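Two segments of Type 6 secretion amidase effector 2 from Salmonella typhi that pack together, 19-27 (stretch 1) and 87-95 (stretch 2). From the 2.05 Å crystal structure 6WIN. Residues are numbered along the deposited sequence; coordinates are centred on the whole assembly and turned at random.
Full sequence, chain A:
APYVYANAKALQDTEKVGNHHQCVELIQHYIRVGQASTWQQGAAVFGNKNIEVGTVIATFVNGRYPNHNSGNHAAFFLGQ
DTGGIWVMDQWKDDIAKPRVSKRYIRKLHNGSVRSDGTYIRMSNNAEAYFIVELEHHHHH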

# COMPACT_ATOMS: atom_id res chain seq x y z
N ASN A 19 0.65 6.33 16.51
CA ASN A 19 -0.25 6.81 17.55
C ASN A 19 -1.67 6.28 17.43
O ASN A 19 -2.42 6.39 18.40
CB ASN A 19 -0.23 8.34 17.57
CG ASN A 19 1.10 8.88 18.05
OD1 ASN A 19 1.69 8.32 18.98
ND2 ASN A 19 1.59 9.94 17.42
N HIS A 20 -2.04 5.69 16.29
CA HIS A 20 -3.36 5.08 16.12
C HIS A 20 -3.29 3.68 15.53
O HIS A 20 -4.34 3.11 15.21
CB HIS A 20 -4.27 5.94 15.23
CG HIS A 20 -4.48 7.34 15.72
ND1 HIS A 20 -3.71 8.40 15.29
CD2 HIS A 20 -5.39 7.86 16.58
CE1 HIS A 20 -4.13 9.51 15.87
NE2 HIS A 20 -5.15 9.22 16.65
N HIS A 21 -2.09 3.11 15.36
CA HIS A 21 -1.91 1.81 14.73
C HIS A 21 -2.52 1.77 13.32
O HIS A 21 -3.08 0.76 12.90
CB HIS A 21 -2.49 0.68 15.60
CG HIS A 21 -1.80 0.50 16.92
ND1 HIS A 21 -0.53 1.00 17.18
CD2 HIS A 21 -2.19 -0.13 18.05
CE1 HIS A 21 -0.18 0.68 18.41
NE2 HIS A 21 -1.17 -0.00 18.96
N GLN A 22 -2.41 2.87 12.58
CA GLN A 22 -2.97 2.91 11.23
C GLN A 22 -1.93 2.48 10.19
O GLN A 22 -0.72 2.48 10.44
CB GLN A 22 -3.52 4.30 10.91
CG GLN A 22 -4.47 4.81 11.98
CD GLN A 22 -4.71 6.32 11.91
OE1 GLN A 22 -5.74 6.82 12.38
NE2 GLN A 22 -3.77 7.05 11.32
N CYS A 23 -2.44 2.08 9.02
CA CYS A 23 -1.58 1.52 7.98
C CYS A 23 -0.48 2.50 7.56
O CYS A 23 0.68 2.12 7.41
CB CYS A 23 -2.43 1.11 6.78
N VAL A 24 -0.85 3.77 7.35
CA VAL A 24 0.15 4.77 6.96
C VAL A 24 1.19 4.97 8.06
O VAL A 24 2.37 5.19 7.78
CB VAL A 24 -0.55 6.10 6.58
CG1 VAL A 24 0.46 7.19 6.28
CG2 VAL A 24 -1.46 5.88 5.37
N GLU A 25 0.78 4.85 9.33
CA GLU A 25 1.70 5.08 10.43
C GLU A 25 2.76 3.99 10.52
O GLU A 25 3.85 4.24 11.04
CB GLU A 25 0.94 5.19 11.74
CG GLU A 25 0.10 6.46 11.84
CD GLU A 25 -0.75 6.48 13.10
OE1 GLU A 25 -1.22 5.40 13.52
OE2 GLU A 25 -0.95 7.57 13.67
N LEU A 26 2.48 2.79 10.03
CA LEU A 26 3.52 1.77 9.97
C LEU A 26 4.64 2.21 9.05
O LEU A 26 5.82 2.18 9.42
CB LEU A 26 2.94 0.43 9.49
CG LEU A 26 4.01 -0.64 9.24
CD1 LEU A 26 4.66 -1.07 10.57
CD2 LEU A 26 3.40 -1.83 8.53
N ILE A 27 4.28 2.65 7.83
CA ILE A 27 5.29 3.14 6.90
C ILE A 27 6.07 4.28 7.52
O ILE A 27 7.30 4.33 7.44
CB ILE A 27 4.65 3.58 5.58
CG1 ILE A 27 3.54 2.60 5.14
CG2 ILE A 27 5.72 3.68 4.53
CD1 ILE A 27 4.05 1.21 4.86
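Stretch 2, residues 87-95: VMDQWKDDI

The contact between these two segments is a small one of mixed side-chain and backbone character, in which an extended chain leaving a strand passes the start of a helix and is pinned there by a single direct hydrogen bond from a buried glutamine. It illustrates how a backbone carbonyl at the N-cap can serve both its own helix and a neighbouring segment.

Stretch 2 leaves its strand at Asp89 and stays extended through Gln90 and Trp91, with phi/psi of -154/166 and -160/-179, before Lys92 turns it with phi/psi of -73/-17. The two chains run in opposing senses: Leu26 lies against Asp89, with CD2 of Leu26 3.7 Å from CA of Asp89, whereas His21 has reached Lys92, their CA atoms 4.9 Å apart. Between them, the CA atoms of Gln22 and Trp91 approach to 4.6 Å.

Gln90 is the centre of the contact. Its CB points toward stretch 1, and with chi1 at 85° and chi2 at 180° the side chain extends to the helix start, where NE2 donates to O of the N-cap residue Gln22 at 2.8 Å and a nearly straight 164°. That same carbonyl accepts from N of Leu26 at 3.2 Å, so it serves the helix and its neighbour at once. Leu26 also packs its CB 3.7 Å from CD of Gln90. The Gln90 backbone contributes too: its O lies 3.3 Å from CA of Cys23 in a CA-H...O contact, and a water bridges N of Gln90 and O of Cys23.

Proximity alone does not make a bond. O of His21 is 3.1 Å from N of Lys92, yet the angle is poor. Beyond it, the side chains of His21 and Asp94 are linked only loosely: CD2 of His21 comes within 4.0 Å of OD1 of Asp94, and a second water joins the two side chains, its bond to His21 weak.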

# COMPACT_ATOMS: atom_id res chain seq x y z
N VAL A 87 1.69 -8.50 0.92
CA VAL A 87 2.15 -7.24 1.51
C VAL A 87 2.42 -7.43 3.00
O VAL A 87 1.97 -8.40 3.62
CB VAL A 87 1.14 -6.09 1.30
CG1 VAL A 87 0.74 -5.97 -0.18
CG2 VAL A 87 -0.08 -6.27 2.20
N MSE A 88 3.15 -6.49 3.57
CA MSE A 88 3.34 -6.35 5.01
C MSE A 88 2.64 -5.08 5.50
O MSE A 88 2.93 -3.97 5.00
CB MSE A 88 4.85 -6.32 5.33
CG MSE A 88 5.22 -6.30 6.81
SE MSE A 88 4.94 -8.05 7.62
CE MSE A 88 6.47 -9.12 6.79
N ASP A 89 1.70 -5.21 6.45
CA ASP A 89 0.92 -4.04 6.83
C ASP A 89 0.45 -4.14 8.28
O ASP A 89 0.82 -5.05 9.03
CB ASP A 89 -0.27 -3.82 5.87
CG ASP A 89 -1.23 -5.02 5.79
OD1 ASP A 89 -1.08 -6.00 6.54
OD2 ASP A 89 -2.16 -4.95 4.95
N GLN A 90 -0.36 -3.16 8.67
CA GLN A 90 -1.04 -3.15 9.96
C GLN A 90 -2.29 -2.31 9.79
O GLN A 90 -2.45 -1.59 8.81
CB GLN A 90 -0.14 -2.57 11.07
CG GLN A 90 -0.20 -1.04 11.14
CD GLN A 90 0.67 -0.44 12.23
OE1 GLN A 90 1.40 -1.14 12.93
NE2 GLN A 90 0.59 0.88 12.39
N TRP A 91 -3.19 -2.41 10.77
CA TRP A 91 -4.28 -1.45 10.93
C TRP A 91 -4.79 -1.54 12.37
O TRP A 91 -4.26 -2.31 13.18
CB TRP A 91 -5.38 -1.62 9.87
CG TRP A 91 -6.10 -2.95 9.81
CD1 TRP A 91 -7.24 -3.31 10.47
CD2 TRP A 91 -5.73 -4.09 9.01
NE1 TRP A 91 -7.60 -4.60 10.15
CE2 TRP A 91 -6.69 -5.10 9.25
CE3 TRP A 91 -4.69 -4.35 8.11
CZ2 TRP A 91 -6.64 -6.36 8.63
CZ3 TRP A 91 -4.64 -5.61 7.50
CH2 TRP A 91 -5.61 -6.59 7.76
N LYS A 92 -5.81 -0.74 12.68
CA LYS A 92 -6.15 -0.47 14.07
C LYS A 92 -6.81 -1.66 14.77
O LYS A 92 -6.85 -1.68 16.01
CB LYS A 92 -7.05 0.76 14.17
N ASP A 93 -7.33 -2.64 14.03
CA ASP A 93 -8.10 -3.73 14.63
C ASP A 93 -7.15 -4.66 15.37
O ASP A 93 -6.43 -5.44 14.75
CB ASP A 93 -8.86 -4.48 13.54
CG ASP A 93 -9.80 -5.53 14.08
OD1 ASP A 93 -9.74 -5.85 15.29
OD2 ASP A 93 -10.62 -6.05 13.29
N ASP A 94 -7.17 -4.60 16.71
CA ASP A 94 -6.27 -5.41 17.53
C ASP A 94 -6.67 -6.87 17.58
O ASP A 94 -5.91 -7.68 18.11
CB ASP A 94 -6.20 -4.87 18.96
CG ASP A 94 -5.35 -3.62 19.07
OD1 ASP A 94 -4.52 -3.37 18.16
OD2 ASP A 94 -5.51 -2.88 20.07
N ILE A 95 -7.84 -7.23 17.05
CA ILE A 95 -8.30 -8.62 17.03
C ILE A 95 -7.96 -9.30 15.71
O ILE A 95 -7.42 -10.41 15.70
CB ILE A 95 -9.81 -8.69 17.33
CG1 ILE A 95 -10.15 -7.95 18.62
CG2 ILE A 95 -10.26 -10.13 17.43
CD1 ILE A 95 -9.53 -8.55 19.86
O HOH W 1 -2.99 -1.82 21.20
O HOH W 2 0.60 -0.87 6.61